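PDB 5EVI: beta-Lactamase/D-Alanine Carboxypeptidase from Pseudomonas syringae pv. tomato, which probably hydrolyses beta-lactams to substituted beta-amino acids, as expected of a class C beta-lactamase associated with antibiotic resistance. Local coordinates for residues Ile69-Thr74 / Val316-Ser321; Ala177-Leu182 / Thr191-Pro196; Ser257-Gly262 / Leu273-Tyr278. All coordinates share one frame; numbering follows the deposited sequence.

Interaction 1. Residues Ile69-Thr74 / Val316-Ser321. With SO4 (sulfate ion), chain P.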
ATOM      1  N   ILE D  69       0.509   2.513   1.970  1.00 17.97           N
ATOM      2  CA  ILE D  69       1.189   1.468   1.206  1.00 17.96           C
ATOM      3  C   ILE D  69       1.177   0.126   1.978  1.00 17.64           C
ATOM      4  O   ILE D  69       1.103  -0.956   1.354  1.00 17.39           O
ATOM      5  CB  ILE D  69       2.592   1.941   0.747  1.00 17.81           C
ATOM      6  CG1 ILE D  69       2.455   2.979  -0.381  1.00 17.75           C
ATOM      7  CG2 ILE D  69       3.455   0.787   0.273  1.00 18.11           C
ATOM      8  CD1 ILE D  69       3.587   4.001  -0.389  1.00 17.61           C
ATOM      9  N   SER D  70       1.181   0.216   3.318  1.00 17.47           N
ATOM     10  CA  SER D  70       0.974  -0.920   4.247  1.00 17.54           C
ATOM     11  C   SER D  70      -0.177  -1.862   3.863  1.00 17.63           C
ATOM     12  O   SER D  70      -0.142  -3.058   4.146  1.00 17.18           O
ATOM     13  CB  SER D  70       0.703  -0.396   5.679  1.00 18.03           C
ATOM     14  OG  SER D  70       1.661   0.558   6.120  1.00 18.04           O
ATOM     15  N   LYS D  71      -1.213  -1.293   3.264  1.00 17.59           N
ATOM     16  CA  LYS D  71      -2.375  -2.041   2.809  1.00 18.39           C
ATOM     17  C   LYS D  71      -2.033  -3.084   1.762  1.00 17.96           C
ATOM     18  O   LYS D  71      -2.686  -4.129   1.729  1.00 17.58           O
ATOM     19  CB  LYS D  71      -3.437  -1.113   2.249  1.00 18.68           C
ATOM     20  CG  LYS D  71      -4.064  -0.210   3.291  1.00 19.45           C
ATOM     21  CD  LYS D  71      -4.924   0.839   2.611  1.00 19.75           C
ATOM     22  CE  LYS D  71      -5.761   1.677   3.583  1.00 20.48           C
ATOM     23  NZ  LYS D  71      -5.104   2.886   4.132  1.00 21.12           N
ATOM     24  N   THR D  72      -1.001  -2.840   0.942  1.00 17.69           N
ATOM     25  CA  THR D  72      -0.620  -3.844  -0.074  1.00 17.82           C
ATOM     26  C   THR D  72      -0.063  -5.102   0.572  1.00 17.89           C
ATOM     27  O   THR D  72      -0.192  -6.193  -0.005  1.00 18.18           O
ATOM     28  CB  THR D  72       0.411  -3.345  -1.125  1.00 17.76           C
ATOM     29  OG1 THR D  72       1.649  -3.000  -0.486  1.00 17.82           O
ATOM     30  CG2 THR D  72      -0.119  -2.168  -1.912  1.00 17.80           C
ATOM     31  N   PHE D  73       0.591  -4.940   1.728  1.00 17.92           N
ATOM     32  CA  PHE D  73       1.118  -6.075   2.496  1.00 18.16           C
ATOM     33  C   PHE D  73      -0.002  -6.851   3.170  1.00 17.80           C
ATOM     34  O   PHE D  73       0.002  -8.082   3.160  1.00 17.53           O
ATOM     35  CB  PHE D  73       2.126  -5.612   3.542  1.00 18.68           C
ATOM     36  CG  PHE D  73       3.395  -5.084   2.954  1.00 18.97           C
ATOM     37  CD1 PHE D  73       4.389  -5.965   2.524  1.00 19.43           C
ATOM     38  CD2 PHE D  73       3.598  -3.718   2.813  1.00 19.44           C
ATOM     39  CE1 PHE D  73       5.584  -5.489   1.987  1.00 19.60           C
ATOM     40  CE2 PHE D  73       4.791  -3.231   2.271  1.00 20.04           C
ATOM     41  CZ  PHE D  73       5.778  -4.119   1.854  1.00 19.47           C
ATOM     42  N   THR D  74      -0.956  -6.138   3.765  1.00 17.67           N
ATOM     43  CA  THR D  74      -2.121  -6.801   4.348  1.00 17.97           C
ATOM     44  C   THR D  74      -2.829  -7.650   3.293  1.00 17.84           C
ATOM     45  O   THR D  74      -3.213  -8.786   3.580  1.00 17.68           O
ATOM     46  CB  THR D  74      -3.116  -5.800   4.945  1.00 18.16           C
ATOM     47  OG1 THR D  74      -2.547  -5.239   6.130  1.00 19.86           O
ATOM     48  CG2 THR D  74      -4.427  -6.461   5.312  1.00 18.54           C
ATOM     49  N   VAL D 316       0.505  -0.089 -12.116  1.00 19.60           N
ATOM     50  CA  VAL D 316      -0.033  -0.451 -10.815  1.00 19.94           C
ATOM     51  C   VAL D 316       0.658   0.415  -9.778  1.00 19.64           C
ATOM     52  O   VAL D 316       1.898   0.491  -9.737  1.00 18.65           O
ATOM     53  CB  VAL D 316       0.203  -1.931 -10.479  1.00 20.33           C
ATOM     54  CG1 VAL D 316      -0.446  -2.287  -9.133  1.00 20.69           C
ATOM     55  CG2 VAL D 316      -0.302  -2.817 -11.611  1.00 20.75           C
ATOM     56  N   ASN D 317      -0.140   1.070  -8.940  1.00 19.16           N
ATOM     57  CA  ASN D 317       0.411   1.982  -7.955  1.00 19.08           C
ATOM     58  C   ASN D 317      -0.304   1.982  -6.613  1.00 18.53           C
ATOM     59  O   ASN D 317      -1.415   1.486  -6.492  1.00 18.55           O
ATOM     60  CB  ASN D 317       0.515   3.417  -8.526  1.00 19.11           C
ATOM     61  CG  ASN D 317      -0.830   4.104  -8.707  1.00 19.44           C
ATOM     62  OD1 ASN D 317      -1.902   3.532  -8.476  1.00 20.79           O
ATOM     63  ND2 ASN D 317      -0.774   5.361  -9.092  1.00 18.91           N
ATOM     64  N   LYS D 318       0.372   2.544  -5.605  1.00 17.86           N
ATOM     65  CA  LYS D 318      -0.253   2.855  -4.338  1.00 17.23           C
ATOM     66  C   LYS D 318       0.429   4.068  -3.700  1.00 17.76           C
ATOM     67  O   LYS D 318       1.667   4.091  -3.563  1.00 17.15           O
ATOM     68  CB  LYS D 318      -0.198   1.639  -3.410  1.00 17.11           C
ATOM     69  CG  LYS D 318      -0.967   1.756  -2.100  1.00 17.05           C
ATOM     70  CD  LYS D 318      -2.482   1.724  -2.294  1.00 17.00           C
ATOM     71  CE  LYS D 318      -3.214   2.240  -1.063  1.00 16.82           C
ATOM     72  NZ  LYS D 318      -3.406   3.721  -1.031  1.00 16.63           N
ATOM     73  N   THR D 319      -0.381   5.063  -3.341  1.00 18.16           N
ATOM     74  CA  THR D 319       0.067   6.162  -2.512  1.00 19.20           C
ATOM     75  C   THR D 319      -0.017   5.739  -1.049  1.00 19.44           C
ATOM     76  O   THR D 319      -0.789   4.843  -0.678  1.00 18.41           O
ATOM     77  CB  THR D 319      -0.757   7.445  -2.723  1.00 19.46           C
ATOM     78  OG1 THR D 319      -2.160   7.173  -2.581  1.00 20.21           O
ATOM     79  CG2 THR D 319      -0.520   8.024  -4.083  1.00 19.64           C
ATOM     80  N   GLY D 320       0.795   6.378  -0.218  1.00 19.52           N
ATOM     81  CA  GLY D 320       0.681   6.216   1.226  1.00 20.14           C
ATOM     82  C   GLY D 320       1.182   7.430   1.993  1.00 21.04           C
ATOM     83  O   GLY D 320       2.288   7.927   1.730  1.00 21.79           O
ATOM     84  N   SER D 321       0.377   7.895   2.939  1.00 21.64           N
ATOM     85  CA  SER D 321       0.698   9.043   3.767  1.00 22.37           C
ATOM     86  C   SER D 321       0.498   8.779   5.265  1.00 22.88           C
ATOM     87  O   SER D 321      -0.331   7.969   5.673  1.00 22.17           O
ATOM     88  CB  SER D 321      -0.175  10.234   3.363  1.00 22.94           C
ATOM     89  OG  SER D 321       0.074  10.599   2.024  1.00 22.92           O
TER
HETATM   90  S   SO4 P 402      -3.617   7.429   0.772  1.00 35.28           S
HETATM   91  O1  SO4 P 402      -4.481   8.595   0.497  1.00 34.84           O
HETATM   92  O2  SO4 P 402      -3.932   6.332  -0.170  1.00 34.41           O
HETATM   93  O3  SO4 P 402      -3.902   6.973   2.145  1.00 36.81           O
HETATM   94  O4  SO4 P 402      -2.184   7.774   0.626  1.00 35.68           O
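The terminal nitrogen of Lys318, whose aliphatic stem lies against Ile69 and Thr72, is gripped by several oxygens. NZ donates to Thr319 O at 2.9 Å, approaching it 22° out of the carbonyl plane, and also bonds Tyr154 OH. A sulfate, probably from the crystallisation liquor, brings O2 to 2.8 Å from the same NZ. That sulfate oxygen also accepts from Thr319 OG1, and the ion is bonded in addition to Ser68 OG. The lysine reaches this cluster because CG stands anti to the backbone N (chi1 -173°) and the chain then bends at chi2 and again at chi4, folding NZ back toward its own strand.

Beneath the polar end Ile69 packs its aliphatic branch on the strand backbone, with CG1 3.5 Å from Lys318 O and CD1 3.7 Å from Gly320 N. Thr72 CG2 meets Lys318 CG at 4.0 Å as the two side chains run antiparallel alongside each other. The hydroxyl of Thr72 returns to Ile69 O, OG1 lying 2.8 Å from it, and the same carbonyl also accepts from Thr72 N, so two donors of one residue converge on a single oxygen. Gly320 has no side chain to intervene, and its CA lies 4.8 Å from Ile69 CA. Lys71 NZ, on the helix side, bonds Ser68 OG, Asn156 OD1 and the Tyr154 OH that it shares with Lys318. An SxxK helix start set beside a KTG strand, with a YxN tyrosine between the two lysines, is consistent with the active site of serine beta-lactamases and DD-peptidases.

Interaction 2. Residues Ala177-Leu182 / Thr191-Pro196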
ATOM      1  N   ALA D 177       2.193 -12.768  12.014  1.00 32.14           N
ATOM      2  CA  ALA D 177       1.878 -13.108  10.617  1.00 30.52           C
ATOM      3  C   ALA D 177       2.695 -12.259   9.628  1.00 29.21           C
ATOM      4  O   ALA D 177       3.165 -12.774   8.622  1.00 29.56           O
ATOM      5  CB  ALA D 177       0.387 -12.966  10.340  1.00 30.27           C
HETATM    6  N   MSE D 178       2.900 -10.979   9.947  1.00 27.40           N
HETATM    7  CA  MSE D 178       3.671 -10.086   9.068  1.00 26.35           C
HETATM    8  C   MSE D 178       5.138 -10.236   9.312  1.00 26.58           C
HETATM    9  O   MSE D 178       5.880 -10.605   8.404  1.00 25.68           O
HETATM   10  CB  MSE D 178       3.260  -8.627   9.261  1.00 25.50           C
HETATM   11  CG  MSE D 178       1.792  -8.430   8.950  1.00 24.39           C
HETATM   12 SE   MSE D 178       1.467  -8.213   7.013  0.24 22.32          SE
HETATM   13  CE  MSE D 178       1.349  -6.250   6.912  1.00 23.82           C
ATOM     14  N   GLN D 179       5.561  -9.978  10.551  1.00 27.80           N
ATOM     15  CA  GLN D 179       6.982  -9.852  10.898  1.00 28.91           C
ATOM     16  C   GLN D 179       7.759 -11.164  10.837  1.00 28.98           C
ATOM     17  O   GLN D 179       8.928 -11.153  10.477  1.00 29.58           O
ATOM     18  CB  GLN D 179       7.142  -9.265  12.309  1.00 29.68           C
ATOM     19  CG  GLN D 179       6.717  -7.811  12.457  1.00 30.44           C
ATOM     20  CD  GLN D 179       7.892  -6.842  12.491  1.00 31.46           C
ATOM     21  OE1 GLN D 179       7.776  -5.742  13.026  1.00 31.38           O
ATOM     22  NE2 GLN D 179       9.020  -7.241  11.907  1.00 32.34           N
ATOM     23  N   GLN D 180       7.122 -12.272  11.217  1.00 29.86           N
ATOM     24  CA  GLN D 180       7.777 -13.579  11.294  1.00 30.99           C
ATOM     25  C   GLN D 180       7.489 -14.510  10.119  1.00 30.70           C
ATOM     26  O   GLN D 180       8.211 -15.495   9.942  1.00 29.54           O
ATOM     27  CB  GLN D 180       7.370 -14.297  12.590  1.00 32.30           C
ATOM     28  CG  GLN D 180       7.701 -13.536  13.861  1.00 34.14           C
ATOM     29  CD  GLN D 180       9.156 -13.126  13.908  1.00 35.61           C
ATOM     30  OE1 GLN D 180       9.471 -11.948  14.056  1.00 36.66           O
ATOM     31  NE2 GLN D 180      10.055 -14.102  13.732  1.00 36.84           N
ATOM     32  N   ARG D 181       6.441 -14.221   9.342  1.00 29.18           N
ATOM     33  CA  ARG D 181       6.026 -15.098   8.246  1.00 29.40           C
ATOM     34  C   ARG D 181       6.113 -14.434   6.868  1.00 28.00           C
ATOM     35  O   ARG D 181       6.863 -14.906   6.038  1.00 27.20           O
ATOM     36  CB  ARG D 181       4.619 -15.643   8.506  1.00 30.03           C
ATOM     37  CG  ARG D 181       4.565 -16.792   9.495  1.00 31.52           C
ATOM     38  CD  ARG D 181       5.070 -18.095   8.880  1.00 33.26           C
ATOM     39  NE  ARG D 181       4.548 -19.253   9.600  1.00 36.14           N
ATOM     40  CZ  ARG D 181       4.966 -19.679  10.798  1.00 37.29           C
ATOM     41  NH1 ARG D 181       4.387 -20.753  11.332  1.00 38.89           N
ATOM     42  NH2 ARG D 181       5.938 -19.050  11.475  1.00 37.33           N
ATOM     43  N   LEU D 182       5.368 -13.350   6.625  1.00 26.41           N
ATOM     44  CA  LEU D 182       5.327 -12.749   5.274  1.00 26.49           C
ATOM     45  C   LEU D 182       6.619 -12.028   4.886  1.00 26.95           C
ATOM     46  O   LEU D 182       7.137 -12.248   3.779  1.00 27.97           O
ATOM     47  CB  LEU D 182       4.137 -11.795   5.103  1.00 25.36           C
ATOM     48  CG  LEU D 182       4.013 -11.119   3.715  1.00 24.97           C
ATOM     49  CD1 LEU D 182       3.562 -12.095   2.637  1.00 24.58           C
ATOM     50  CD2 LEU D 182       3.106  -9.904   3.782  1.00 24.78           C
ATOM     51  N   THR D 191      11.844  -4.551   6.975  1.00 42.61           N
ATOM     52  CA  THR D 191      10.480  -4.046   6.924  1.00 42.56           C
ATOM     53  C   THR D 191       9.801  -4.467   8.224  1.00 43.52           C
ATOM     54  O   THR D 191       9.856  -5.636   8.590  1.00 44.06           O
ATOM     55  CB  THR D 191       9.738  -4.630   5.708  1.00 41.28           C
ATOM     56  OG1 THR D 191      10.441  -4.264   4.518  1.00 39.76           O
ATOM     57  CG2 THR D 191       8.308  -4.111   5.619  1.00 40.98           C
ATOM     58  N   TYR D 192       9.167  -3.516   8.914  1.00 44.73           N
ATOM     59  CA  TYR D 192       8.674  -3.733  10.281  1.00 46.07           C
ATOM     60  C   TYR D 192       7.267  -3.181  10.517  1.00 46.56           C
ATOM     61  O   TYR D 192       6.939  -2.081  10.076  1.00 46.20           O
ATOM     62  CB  TYR D 192       9.629  -3.085  11.293  1.00 45.98           C
ATOM     63  CG  TYR D 192      11.060  -3.550  11.171  1.00 46.34           C
ATOM     64  CD1 TYR D 192      11.469  -4.762  11.724  1.00 47.25           C
ATOM     65  CD2 TYR D 192      12.009  -2.783  10.498  1.00 46.41           C
ATOM     66  CE1 TYR D 192      12.783  -5.195  11.615  1.00 47.83           C
ATOM     67  CE2 TYR D 192      13.324  -3.211  10.379  1.00 46.70           C
ATOM     68  CZ  TYR D 192      13.705  -4.414  10.941  1.00 47.61           C
ATOM     69  OH  TYR D 192      15.001  -4.844  10.817  1.00 48.94           O
ATOM     70  N   VAL D 193       6.442  -3.976  11.196  1.00 48.68           N
ATOM     71  CA  VAL D 193       5.235  -3.489  11.864  1.00 50.53           C
ATOM     72  C   VAL D 193       5.626  -2.706  13.129  1.00 51.36           C
ATOM     73  O   VAL D 193       5.074  -1.634  13.393  1.00 52.50           O
ATOM     74  CB  VAL D 193       4.256  -4.647  12.187  1.00 51.23           C
ATOM     75  CG1 VAL D 193       3.161  -4.207  13.151  1.00 51.27           C
ATOM     76  CG2 VAL D 193       3.638  -5.181  10.899  1.00 52.05           C
ATOM     77  N   ASN D 194       6.565  -3.254  13.901  1.00 52.05           N
ATOM     78  CA  ASN D 194       7.153  -2.571  15.057  1.00 53.40           C
ATOM     79  C   ASN D 194       8.675  -2.573  14.958  1.00 53.25           C
ATOM     80  O   ASN D 194       9.291  -3.638  14.902  1.00 52.03           O
ATOM     81  CB  ASN D 194       6.723  -3.248  16.362  1.00 54.56           C
ATOM     82  CG  ASN D 194       5.326  -2.846  16.801  1.00 55.48           C
ATOM     83  OD1 ASN D 194       4.966  -1.667  16.780  1.00 56.22           O
ATOM     84  ND2 ASN D 194       4.539  -3.827  17.227  1.00 56.46           N
ATOM     85  N   VAL D 195       9.271  -1.381  14.961  1.00 54.22           N
ATOM     86  CA  VAL D 195      10.712  -1.228  14.757  1.00 55.08           C
ATOM     87  C   VAL D 195      11.460  -1.656  16.026  1.00 56.54           C
ATOM     88  O   VAL D 195      11.159  -1.155  17.113  1.00 55.97           O
ATOM     89  CB  VAL D 195      11.100   0.226  14.396  1.00 54.47           C
ATOM     90  CG1 VAL D 195      12.614   0.360  14.216  1.00 54.63           C
ATOM     91  CG2 VAL D 195      10.364   0.677  13.141  1.00 53.54           C
ATOM     92  N   PRO D 196      12.433  -2.583  15.898  1.00 58.08           N
ATOM     93  CA  PRO D 196      13.230  -2.958  17.074  1.00 58.63           C
ATOM     94  C   PRO D 196      14.133  -1.834  17.579  1.00 58.29           C
ATOM     95  O   PRO D 196      14.305  -0.819  16.902  1.00 57.65           O
ATOM     96  CB  PRO D 196      14.084  -4.131  16.572  1.00 58.62           C
ATOM     97  CG  PRO D 196      13.442  -4.600  15.318  1.00 58.88           C
ATOM     98  CD  PRO D 196      12.778  -3.404  14.721  1.00 58.47           C
TER
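Gln179 and Tyr192 cross at about a right angle, the amide of the first turned 51° from the ring of the second. NE2 of the glutamine comes obliquely to the ring, 3.5 Å from Tyr192 CD1, while its oxygen reaches past the tyrosine to the backbone beyond. There OE1 accepts from Asn194 N at 2.9 Å in a nearly straight bond (N-H...O 167°) that lies in the carbonyl plane of the side-chain amide. Val193 N is also 2.9 Å from OE1 of Gln179, but its N-H points well off the oxygen (120°), a weak bond. Two successive N-H groups can converge on one oxygen because Val193 has helical backbone angles in an otherwise extended run. The glutamine leaves the helix with CG anti to its own carbonyl carbon and bends at chi2, which brings its end toward the loop.

The contact belongs to the helical part of the class C beta-lactamase fold, where helix 174-186 packs on helix 70-83 and the chain then doubles back along it. The helix is widened here by a pi-type turn, with Leu182 N bonded to Ala177 O at 3.0 Å.

Val193 directs its side chain toward the helix: CG2 touches CB of Met178, a selenomethionine, at 3.8 Å, and Val193 CB lies 4.0 Å from Gln179 CG where the two side chains cross. Met178 itself continues inward onto Phe73 and Leu77 of helix 70-83. At the outer side, Pro196 CD sits on one face of the Tyr192 ring, 3.5 Å from its plane and nearer the rim than the centre. Thr191 OG1 binds Ser230 and Asp234.

Interaction 3. Residues Ser257-Gly262 / Leu273-Tyr278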
ATOM      1  N   SER D 257       0.566 -12.318  -7.156  1.00 19.88           N
ATOM      2  CA  SER D 257      -0.180 -12.105  -8.400  1.00 19.68           C
ATOM      3  C   SER D 257      -1.665 -11.812  -8.136  1.00 19.13           C
ATOM      4  O   SER D 257      -2.263 -10.910  -8.758  1.00 18.83           O
ATOM      5  CB  SER D 257      -0.035 -13.339  -9.295  1.00 20.29           C
ATOM      6  OG  SER D 257      -0.689 -13.145 -10.526  1.00 21.27           O
ATOM      7  N   ASP D 258      -2.257 -12.554  -7.194  1.00 18.66           N
ATOM      8  CA  ASP D 258      -3.709 -12.413  -6.912  1.00 18.12           C
ATOM      9  C   ASP D 258      -4.116 -11.050  -6.315  1.00 17.65           C
ATOM     10  O   ASP D 258      -5.264 -10.608  -6.503  1.00 16.10           O
ATOM     11  CB  ASP D 258      -4.244 -13.571  -6.041  1.00 18.67           C
ATOM     12  CG  ASP D 258      -4.179 -14.943  -6.753  1.00 19.72           C
ATOM     13  OD1 ASP D 258      -3.884 -14.963  -7.975  1.00 20.30           O
ATOM     14  OD2 ASP D 258      -4.412 -16.000  -6.091  1.00 19.59           O
ATOM     15  N   THR D 259      -3.200 -10.367  -5.627  1.00 17.26           N
ATOM     16  CA  THR D 259      -3.474  -8.997  -5.172  1.00 16.96           C
ATOM     17  C   THR D 259      -3.661  -8.011  -6.339  1.00 17.18           C
ATOM     18  O   THR D 259      -4.348  -7.036  -6.158  1.00 16.73           O
ATOM     19  CB  THR D 259      -2.420  -8.425  -4.194  1.00 16.68           C
ATOM     20  OG1 THR D 259      -1.146  -8.306  -4.852  1.00 16.92           O
ATOM     21  CG2 THR D 259      -2.292  -9.300  -2.925  1.00 16.47           C
ATOM     22  N   ARG D 260      -3.065  -8.269  -7.510  1.00 17.66           N
ATOM     23  CA  ARG D 260      -3.220  -7.393  -8.718  1.00 19.12           C
ATOM     24  C   ARG D 260      -4.333  -7.837  -9.675  1.00 19.78           C
ATOM     25  O   ARG D 260      -4.372  -7.440 -10.833  1.00 19.74           O
ATOM     26  CB  ARG D 260      -1.888  -7.212  -9.457  1.00 20.44           C
ATOM     27  CG  ARG D 260      -0.737  -6.726  -8.578  1.00 21.57           C
ATOM     28  CD  ARG D 260       0.616  -6.630  -9.300  1.00 22.88           C
ATOM     29  NE  ARG D 260       0.885  -7.694 -10.269  1.00 23.45           N
ATOM     30  CZ  ARG D 260       1.498  -8.854 -10.037  1.00 24.71           C
ATOM     31  NH1 ARG D 260       1.966  -9.190  -8.819  1.00 24.62           N
ATOM     32  NH2 ARG D 260       1.641  -9.717 -11.049  1.00 25.39           N
ATOM     33  N   ILE D 261      -5.218  -8.709  -9.190  1.00 20.42           N
ATOM     34  CA  ILE D 261      -6.509  -8.962  -9.832  1.00 20.93           C
ATOM     35  C   ILE D 261      -7.450  -7.738  -9.736  1.00 21.15           C
ATOM     36  O   ILE D 261      -7.695  -7.202  -8.656  1.00 20.88           O
ATOM     37  CB  ILE D 261      -7.156 -10.237  -9.243  1.00 21.36           C
ATOM     38  CG1 ILE D 261      -6.344 -11.467  -9.677  1.00 21.66           C
ATOM     39  CG2 ILE D 261      -8.626 -10.383  -9.644  1.00 21.48           C
ATOM     40  CD1 ILE D 261      -6.727 -12.737  -8.927  1.00 21.59           C
ATOM     41  N   GLY D 262      -8.018  -7.359 -10.881  1.00 21.10           N
ATOM     42  CA  GLY D 262      -8.886  -6.197 -10.984  1.00 21.04           C
ATOM     43  C   GLY D 262     -10.329  -6.576 -10.746  1.00 21.15           C
ATOM     44  O   GLY D 262     -10.917  -7.365 -11.518  1.00 22.29           O
ATOM     45  N   LEU D 273      -6.901  -5.652  -5.096  1.00 17.67           N
ATOM     46  CA  LEU D 273      -6.904  -5.846  -3.650  1.00 17.77           C
ATOM     47  C   LEU D 273      -5.834  -4.937  -3.043  1.00 17.87           C
ATOM     48  O   LEU D 273      -4.634  -5.232  -3.094  1.00 17.58           O
ATOM     49  CB  LEU D 273      -6.686  -7.319  -3.287  1.00 18.05           C
ATOM     50  CG  LEU D 273      -7.396  -7.710  -1.994  1.00 18.30           C
ATOM     51  CD1 LEU D 273      -8.894  -7.818  -2.211  1.00 17.94           C
ATOM     52  CD2 LEU D 273      -6.854  -9.000  -1.413  1.00 18.32           C
ATOM     53  N   ALA D 274      -6.290  -3.794  -2.545  1.00 18.68           N
ATOM     54  CA  ALA D 274      -5.450  -2.680  -2.078  1.00 18.65           C
ATOM     55  C   ALA D 274      -4.708  -1.942  -3.230  1.00 18.73           C
ATOM     56  O   ALA D 274      -4.795  -0.715  -3.322  1.00 19.86           O
ATOM     57  CB  ALA D 274      -4.506  -3.111  -0.956  1.00 18.82           C
ATOM     58  N   TRP D 275      -4.001  -2.659  -4.111  1.00 18.66           N
ATOM     59  CA  TRP D 275      -3.436  -2.024  -5.309  1.00 18.33           C
ATOM     60  C   TRP D 275      -4.517  -1.346  -6.180  1.00 18.65           C
ATOM     61  O   TRP D 275      -5.690  -1.738  -6.176  1.00 18.19           O
ATOM     62  CB  TRP D 275      -2.647  -3.014  -6.173  1.00 18.64           C
ATOM     63  CG  TRP D 275      -1.434  -3.617  -5.555  1.00 18.21           C
ATOM     64  CD1 TRP D 275      -1.270  -4.915  -5.163  1.00 18.73           C
ATOM     65  CD2 TRP D 275      -0.190  -2.969  -5.310  1.00 18.26           C
ATOM     66  NE1 TRP D 275       0.002  -5.108  -4.671  1.00 18.73           N
ATOM     67  CE2 TRP D 275       0.687  -3.930  -4.761  1.00 18.02           C
ATOM     68  CE3 TRP D 275       0.281  -1.663  -5.517  1.00 18.31           C
ATOM     69  CZ2 TRP D 275       2.007  -3.628  -4.413  1.00 17.98           C
ATOM     70  CZ3 TRP D 275       1.595  -1.368  -5.161  1.00 17.60           C
ATOM     71  CH2 TRP D 275       2.426  -2.337  -4.595  1.00 17.91           C
ATOM     72  N   GLU D 276      -4.095  -0.297  -6.880  1.00 18.80           N
ATOM     73  CA  GLU D 276      -4.883   0.409  -7.877  1.00 19.08           C
ATOM     74  C   GLU D 276      -4.085   0.430  -9.164  1.00 19.26           C
ATOM     75  O   GLU D 276      -2.849   0.566  -9.116  1.00 17.71           O
ATOM     76  CB  GLU D 276      -5.160   1.838  -7.387  1.00 20.27           C
ATOM     77  CG  GLU D 276      -5.855   1.829  -6.029  1.00 21.17           C
ATOM     78  CD  GLU D 276      -6.267   3.189  -5.501  1.00 22.50           C
ATOM     79  OE1 GLU D 276      -6.064   4.231  -6.177  1.00 24.20           O
ATOM     80  OE2 GLU D 276      -6.795   3.207  -4.367  1.00 22.23           O
ATOM     81  N   GLN D 277      -4.761   0.285 -10.313  1.00 18.91           N
ATOM     82  CA  GLN D 277      -4.043   0.238 -11.603  1.00 19.13           C
ATOM     83  C   GLN D 277      -4.763   0.936 -12.735  1.00 19.52           C
ATOM     84  O   GLN D 277      -5.963   1.213 -12.662  1.00 18.14           O
ATOM     85  CB  GLN D 277      -3.735  -1.214 -12.019  1.00 19.41           C
ATOM     86  CG  GLN D 277      -4.943  -2.000 -12.515  1.00 19.88           C
ATOM     87  CD  GLN D 277      -4.673  -3.466 -12.830  1.00 19.98           C
ATOM     88  OE1 GLN D 277      -5.136  -3.998 -13.869  1.00 20.68           O
ATOM     89  NE2 GLN D 277      -3.995  -4.142 -11.937  1.00 19.57           N
ATOM     90  N   TYR D 278      -4.012   1.180 -13.803  1.00 20.47           N
ATOM     91  CA  TYR D 278      -4.495   1.918 -14.965  1.00 20.94           C
ATOM     92  C   TYR D 278      -4.033   1.182 -16.221  1.00 22.15           C
ATOM     93  O   TYR D 278      -2.846   0.870 -16.355  1.00 21.58           O
ATOM     94  CB  TYR D 278      -3.966   3.358 -14.955  1.00 21.01           C
ATOM     95  CG  TYR D 278      -4.315   4.100 -13.684  1.00 20.92           C
ATOM     96  CD1 TYR D 278      -5.462   4.873 -13.605  1.00 21.01           C
ATOM     97  CD2 TYR D 278      -3.508   4.002 -12.537  1.00 21.02           C
ATOM     98  CE1 TYR D 278      -5.807   5.540 -12.440  1.00 21.50           C
ATOM     99  CE2 TYR D 278      -3.852   4.652 -11.360  1.00 20.98           C
ATOM    100  CZ  TYR D 278      -5.003   5.425 -11.313  1.00 21.86           C
ATOM    101  OH  TYR D 278      -5.373   6.080 -10.155  1.00 22.70           O
TER
HETATM  102  O   HOH W   1       1.327  -7.588  -3.587  1.00 21.13           O
HETATM  103  O   HOH W   2      -2.461  -6.236 -12.710  1.00 20.17           O
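Thr259 and Trp275 meet where a type I beta turn, Asp258 to Ile261, carries the chain out of helix 250-258 toward the large antiparallel sheet of the beta-lactamase fold. The close-packed part is centred on Thr259. Its carbonyl accepts from Leu273 N at 3.1 Å, the donor tilted 19° from the carbonyl plane, and Leu273 CB comes to 3.7 Å from Thr259 O. Thr259 also sets OG1 at the pyrrole edge of the indole, near the ring plane and 3.4 Å from Trp275 CD1, with its CB close by. With chi1 at 64°, OG1 sits between the backbone N and the carbonyl carbon, from where it bonds back to Leu256 O. It further accepts from a water that in turn accepts the N-H of Trp275 NE1 at 3.0 Å, so the buried indole nitrogen is satisfied through a bridge. The tryptophan is enclosed further by Thr72 and by an edge-to-face contact with Phe331.

On the Arg260 side the fit is looser. The arginine runs alongside the indole, pointing the same way, with CG 3.9 Å from Trp275 CD1; beyond the bend at chi3 its guanidinium is held by Asn242. Gln277 reaches across to the turn, but its direct bond to the arginine carbonyl is long and weak. A second water relays it: Gln277 NE2 donates to this water at 2.7 Å, and the water donates to Arg260 O at 2.9 Å.

From the N terminus, residues 69-74 at the start of helix 70-83 open interaction 1, which closes only when strand 315-321 arrives; interactions 2 and 3 are nested inside that long loop and follow one another without crossing. Interaction 2 closes a short excursion at the end of helix 174-186. Interaction 3 closes another, with strand 269-271 and most of strand 262-266 lying between its segments. Phe73 CB meets Met178 CE at 3.5 Å, joining interactions 1 and 2 in the helical part. Interactions 1 and 3 share the sheet, where Asn317 N faces Glu276 O at 2.8 Å. Interactions 2 and 3, about 22 Å apart between centres, do not touch.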